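Local coordinates for anti-sigma-factor antagonist (stas) domain protein (Moorella thermoacetica, PDB 3ZXN) that is an RsbS-type STAS-domain protein, probably a building block of the bacterial stressosome, which in this organism appears to serve secondary-messenger signalling, at residues G45-I50 with K109-L114; F78-I83 with L96-M101. The protein carries 1 engineered substitution. All coordinates share one frame; numbering follows the deposited sequence. Where two conformers were deposited one is given.

In the fold
Both contacts rest on the mixed sheet of the STAS domain, where strands 45-49 and 78-81 are parallel neighbours; their centres lie about 10 Å apart. In sequence the order is 45-50, 78-83, 96-101, 109-114, so the two segments of contact 2 fall between those of contact 1. Contact 1 lays helix 107-118 on one face of the sheet. Contact 2 lays the loop that leads into strand 102-104 against the other, beside helix 58-74. The strands meet directly as well, through a probable hydrogen bond between Asp49 OD2 and Thr81 OG1 (2.8 Å). Neighbouring strands of one sheet thus receive cover from opposite faces.

Contact 1. Residues G45-I50 with K109-L114; sequences GLVIDI and KGLDKL
Val47 and Leu114 carry most of this contact between strand 45-49 and helix 107-118, with Leu111 at its side. The short strand and helix segments run nearly antiparallel (158°), their axes approaching to 8.7 Å. Among the apolar side chains, Val47 CG2 is the meeting point. It sits beside its own backbone N, anti to the carbonyl carbon, and touches Leu111 CD2 at 3.9 Å. The CB of Leu111 does not point at the strand, but its CD2 branch reaches back to it, and the two side chains cross at about a right angle. Leu114 CD1 comes to the same valine methyl at 4.2 Å. These CG2 contacts hold for one of two deposited Val47 conformers and are to that extent less certain.

A second set of contacts joins side chain to backbone. Leu114 CD1 lies near the backbone of Gly45 and Leu46, 3.7 Å from Leu46 O and 4.0 Å from Gly45 CA. Two glycines make such closeness possible: Gly45 offers no side chain to Leu114, and Gly110 offers none to Val47, whose CA lies 6.2 Å from Gly110 CA.

Backbone hydrogen bonding holds each partner separately. Gly45 and Val47 pair with Trp14, Val47 also with Val16, and Leu46 with Pro77 and Val79, while Leu114 N binds Gly110 O within the helix. Leu111 also rests on Tyr13 and Val15, so the helix bridges strands 13-17 and 45-49; its Leu107 touches Val47 too. Leu46 turns to the other face, toward Phe78. This is the layering of an alpha/beta sheet, with a helix running nearly antiparallel to a central strand on one face. Because the buried interface is methyls against methyls and backbone, its hold depends on close fit and exclusion of water rather than on polar bonds.

Contact 2. Residues F78-I83 with L96-M101; sequences FVLTGI and LDLRGM
Met101 sets its terminal methyl against Phe78 and Leu80. Its CE lies 3.3 Å from Phe78 CE2, a short approach, and 3.9 Å from Leu80 CB, so one methyl serves both residues. CG takes the crowded position between backbone N and carbonyl carbon (chi1 75°), and the chain then bends at chi3 (-71°), which brings CE to the strand. It is the methyl, not the sulfur, that meets the ring.

Next to it, Leu80 CD2 touches two leucines of the loop. It meets Leu96 CD2 tip to tip at 4.0 Å, and Leu98 CD2 at 4.1 Å as those two side chains cross obliquely. Leu98 CD2 also reaches Ile83 CD1, at 4.3 Å.

The segments belong to a beta-alpha-beta crossover: strand 78-81 leads through helix 85-93 and this loop into the adjacent parallel strand 102-104. Leu80 pairs through its backbone with Ala102 and Ala104, which fixes the loop's exit next to Met101. A type I turn from Leu98 to Met101 shapes the loop, although its Met101 N to Leu98 O bond is weak, as is the one from Gly100 N to Asp97 OD1 (3.4 Å). Farther out, Leu98 packs on Ala88, Leu91 and Thr92 of helix 85-93, whereas helix 58-74 backs the cluster, with Leu64 on Leu80, Ile65 on Leu96, and Ser68 and Ala71 on Phe78.

Contact 1. Residues G45-I50 with K109-L114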
loop_
_atom_site.group_PDB
_atom_site.type_symbol
_atom_site.label_atom_id
_atom_site.label_comp_id
_atom_site.label_asym_id
_atom_site.label_seq_id
_atom_site.Cartn_x
_atom_site.Cartn_y
_atom_site.Cartn_z
ATOM N N GLY A 45 4.267 -8.486 -6.587
ATOM C CA GLY A 45 4.219 -7.693 -5.371
ATOM C C GLY A 45 3.424 -6.418 -5.534
ATOM O O GLY A 45 2.950 -6.108 -6.620
ATOM N N LEU A 46 3.304 -5.675 -4.440
ATOM C CA LEU A 46 2.458 -4.511 -4.393
ATOM C C LEU A 46 3.170 -3.396 -3.625
ATOM O O LEU A 46 3.668 -3.612 -2.521
ATOM C CB LEU A 46 1.123 -4.870 -3.698
ATOM C CG LEU A 46 0.203 -3.724 -3.287
ATOM C CD1 LEU A 46 -0.204 -2.934 -4.499
ATOM C CD2 LEU A 46 -1.048 -4.256 -2.558
ATOM N N VAL A 47 3.215 -2.212 -4.226
ATOM C CA VAL A 47 3.766 -1.021 -3.571
ATOM C C VAL A 47 2.690 0.043 -3.491
ATOM O O VAL A 47 2.077 0.389 -4.503
ATOM C CB VAL A 47 4.952 -0.399 -4.362
ATOM C CG1 VAL A 47 5.595 0.726 -3.535
ATOM C CG2 VAL A 47 5.967 -1.457 -4.745
ATOM N N ILE A 48 2.445 0.562 -2.290
ATOM C CA ILE A 48 1.466 1.628 -2.149
ATOM C C ILE A 48 2.108 2.827 -1.466
ATOM O O ILE A 48 2.647 2.695 -0.376
ATOM C CB ILE A 48 0.251 1.205 -1.301
ATOM C CG1 ILE A 48 -0.504 0.051 -1.974
ATOM C CG2 ILE A 48 -0.654 2.414 -1.098
ATOM C CD1 ILE A 48 -1.764 -0.423 -1.142
ATOM N N ASP A 49 2.034 3.991 -2.107
ATOM C CA ASP A 49 2.650 5.199 -1.557
ATOM C C ASP A 49 1.584 6.141 -1.023
ATOM O O ASP A 49 0.601 6.424 -1.703
ATOM C CB ASP A 49 3.504 5.928 -2.606
ATOM C CG ASP A 49 4.203 7.153 -2.035
ATOM O OD1 ASP A 49 3.559 8.219 -1.937
ATOM O OD2 ASP A 49 5.394 7.041 -1.685
ATOM N N ILE A 50 1.810 6.654 0.180
ATOM C CA ILE A 50 0.859 7.576 0.795
ATOM C C ILE A 50 1.429 8.958 1.113
ATOM O O ILE A 50 0.860 9.683 1.926
ATOM C CB ILE A 50 0.250 6.954 2.083
ATOM C CG1 ILE A 50 1.358 6.608 3.095
ATOM C CG2 ILE A 50 -0.528 5.717 1.715
ATOM C CD1 ILE A 50 0.841 6.254 4.523
ATOM N N LYS A 109 12.576 3.069 -3.820
ATOM C CA LYS A 109 13.043 2.256 -2.701
ATOM C C LYS A 109 12.079 1.086 -2.450
ATOM O O LYS A 109 12.498 -0.015 -2.089
ATOM C CB LYS A 109 13.104 3.122 -1.437
ATOM C CG LYS A 109 14.050 4.316 -1.563
ATOM C CD LYS A 109 15.367 4.000 -0.970
ATOM C CE LYS A 109 16.212 5.272 -0.835
ATOM N NZ LYS A 109 17.407 4.998 -0.017
ATOM N N GLY A 110 10.795 1.351 -2.636
ATOM C CA GLY A 110 9.762 0.332 -2.461
ATOM C C GLY A 110 9.938 -0.779 -3.474
ATOM O O GLY A 110 10.058 -1.950 -3.115
ATOM N N LEU A 111 9.973 -0.408 -4.749
ATOM C CA LEU A 111 10.247 -1.381 -5.801
ATOM C C LEU A 111 11.556 -2.149 -5.579
ATOM O O LEU A 111 11.586 -3.372 -5.704
ATOM C CB LEU A 111 10.251 -0.708 -7.170
ATOM C CG LEU A 111 8.869 -0.314 -7.673
ATOM C CD1 LEU A 111 8.995 0.667 -8.858
ATOM C CD2 LEU A 111 8.065 -1.574 -8.041
ATOM N N ASP A 112 12.631 -1.443 -5.230
ATOM C CA ASP A 112 13.914 -2.119 -5.009
ATOM C C ASP A 112 13.837 -3.117 -3.841
ATOM O O ASP A 112 14.393 -4.216 -3.902
ATOM C CB ASP A 112 15.051 -1.107 -4.796
ATOM C CG ASP A 112 15.413 -0.358 -6.086
ATOM O OD1 ASP A 112 15.157 -0.889 -7.185
ATOM O OD2 ASP A 112 15.930 0.767 -6.005
ATOM N N LYS A 113 13.134 -2.739 -2.782
ATOM C CA LYS A 113 13.036 -3.615 -1.620
ATOM C C LYS A 113 12.379 -4.941 -1.997
ATOM O O LYS A 113 12.842 -6.009 -1.612
ATOM C CB LYS A 113 12.259 -2.925 -0.492
ATOM C CG LYS A 113 12.184 -3.724 0.810
ATOM C CD LYS A 113 11.460 -2.919 1.892
ATOM C CE LYS A 113 11.534 -3.582 3.269
ATOM N NZ LYS A 113 12.910 -3.547 3.854
ATOM N N LEU A 114 11.303 -4.866 -2.764
ATOM C CA LEU A 114 10.583 -6.064 -3.159
ATOM C C LEU A 114 11.445 -6.959 -4.043
ATOM O O LEU A 114 11.453 -8.172 -3.880
ATOM C CB LEU A 114 9.269 -5.698 -3.851
ATOM C CG LEU A 114 8.227 -5.198 -2.845
ATOM C CD1 LEU A 114 6.793 -5.294 -3.377
ATOM C CD2 LEU A 114 8.354 -6.008 -1.566
#

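Contact 2. Residues F78-I83 with L96-M101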
loop_
_atom_site.group_PDB
_atom_site.type_symbol
_atom_site.label_atom_id
_atom_site.label_comp_id
_atom_site.label_asym_id
_atom_site.label_seq_id
_atom_site.Cartn_x
_atom_site.Cartn_y
_atom_site.Cartn_z
ATOM N N PHE A 78 4.358 -6.970 -0.007
ATOM C CA PHE A 78 3.697 -5.677 0.075
ATOM C C PHE A 78 4.597 -4.681 0.794
ATOM O O PHE A 78 5.097 -4.985 1.865
ATOM C CB PHE A 78 2.370 -5.836 0.855
ATOM C CG PHE A 78 1.697 -4.536 1.206
ATOM C CD1 PHE A 78 1.411 -3.595 0.232
ATOM C CD2 PHE A 78 1.306 -4.270 2.508
ATOM C CE1 PHE A 78 0.773 -2.395 0.560
ATOM C CE2 PHE A 78 0.657 -3.082 2.829
ATOM C CZ PHE A 78 0.397 -2.146 1.857
ATOM N N VAL A 79 4.809 -3.507 0.196
ATOM C CA VAL A 79 5.563 -2.447 0.856
ATOM C C VAL A 79 4.770 -1.136 0.840
ATOM O O VAL A 79 4.171 -0.767 -0.168
ATOM C CB VAL A 79 7.000 -2.279 0.250
ATOM C CG1 VAL A 79 6.931 -1.891 -1.206
ATOM C CG2 VAL A 79 7.832 -1.270 1.055
ATOM N N LEU A 80 4.748 -0.461 1.989
ATOM C CA LEU A 80 4.057 0.811 2.150
ATOM C C LEU A 80 5.131 1.894 2.178
ATOM O O LEU A 80 6.127 1.735 2.880
ATOM C CB LEU A 80 3.280 0.832 3.474
ATOM C CG LEU A 80 2.414 2.058 3.768
ATOM C CD1 LEU A 80 1.241 2.142 2.785
ATOM C CD2 LEU A 80 1.910 2.046 5.217
ATOM N N THR A 81 4.938 2.960 1.402
ATOM C CA THR A 81 5.985 3.966 1.218
ATOM C C THR A 81 5.480 5.397 1.420
ATOM O O THR A 81 4.274 5.659 1.346
ATOM C CB THR A 81 6.677 3.853 -0.197
ATOM O OG1 THR A 81 5.778 4.267 -1.228
ATOM C CG2 THR A 81 7.140 2.426 -0.490
ATOM N N GLY A 82 6.420 6.316 1.674
ATOM C CA GLY A 82 6.116 7.736 1.816
ATOM C C GLY A 82 5.436 8.084 3.135
ATOM O O GLY A 82 4.440 8.796 3.149
ATOM N N ILE A 83 5.980 7.574 4.239
ATOM C CA ILE A 83 5.387 7.725 5.568
ATOM C C ILE A 83 6.201 8.679 6.454
ATOM O O ILE A 83 7.241 8.304 7.009
ATOM C CB ILE A 83 5.329 6.383 6.307
ATOM C CG1 ILE A 83 4.632 5.322 5.446
ATOM C CG2 ILE A 83 4.641 6.554 7.665
ATOM C CD1 ILE A 83 4.805 3.914 5.973
ATOM N N LEU A 96 -2.058 -0.293 12.846
ATOM C CA LEU A 96 -1.222 -0.829 11.761
ATOM C C LEU A 96 0.189 -1.113 12.288
ATOM O O LEU A 96 0.865 -0.206 12.770
ATOM C CB LEU A 96 -1.179 0.144 10.569
ATOM C CG LEU A 96 -0.501 -0.338 9.270
ATOM C CD1 LEU A 96 -1.261 -1.504 8.668
ATOM C CD2 LEU A 96 -0.390 0.784 8.247
ATOM N N ASP A 97 0.635 -2.363 12.202
ATOM C CA ASP A 97 1.950 -2.716 12.726
ATOM C C ASP A 97 3.062 -2.316 11.748
ATOM O O ASP A 97 3.457 -3.102 10.886
ATOM C CB ASP A 97 2.042 -4.209 13.030
ATOM C CG ASP A 97 3.419 -4.615 13.508
ATOM O OD1 ASP A 97 4.134 -3.759 14.080
ATOM O OD2 ASP A 97 3.791 -5.787 13.299
ATOM N N LEU A 98 3.561 -1.096 11.883
ATOM C CA LEU A 98 4.597 -0.606 10.960
ATOM C C LEU A 98 5.938 -1.321 11.115
ATOM O O LEU A 98 6.623 -1.567 10.125
ATOM C CB LEU A 98 4.760 0.908 11.085
ATOM C CG LEU A 98 3.605 1.669 10.434
ATOM C CD1 LEU A 98 3.820 3.189 10.522
ATOM C CD2 LEU A 98 3.423 1.206 8.978
ATOM N N ARG A 99 6.297 -1.672 12.351
ATOM C CA ARG A 99 7.586 -2.311 12.602
ATOM C C ARG A 99 7.723 -3.646 11.913
ATOM O O ARG A 99 8.795 -3.983 11.386
ATOM C CB ARG A 99 7.832 -2.527 14.086
ATOM C CG ARG A 99 9.264 -2.955 14.401
ATOM C CD ARG A 99 9.441 -3.149 15.904
ATOM N NE ARG A 99 10.790 -3.587 16.239
ATOM C CZ ARG A 99 11.189 -3.883 17.471
ATOM N NH1 ARG A 99 10.336 -3.798 18.491
ATOM N NH2 ARG A 99 12.436 -4.272 17.686
ATOM N N GLY A 100 6.636 -4.404 11.935
ATOM C CA GLY A 100 6.647 -5.752 11.408
ATOM C C GLY A 100 6.326 -5.849 9.929
ATOM O O GLY A 100 6.232 -6.952 9.398
ATOM N N MET A 101 6.149 -4.717 9.253
ATOM C CA MET A 101 5.866 -4.775 7.823
ATOM C C MET A 101 6.945 -4.062 7.009
ATOM O O MET A 101 7.717 -3.275 7.554
ATOM C CB MET A 101 4.482 -4.219 7.506
ATOM C CG MET A 101 4.368 -2.724 7.573
ATOM S SD MET A 101 2.690 -2.168 7.165
ATOM C CE MET A 101 2.604 -2.488 5.418
#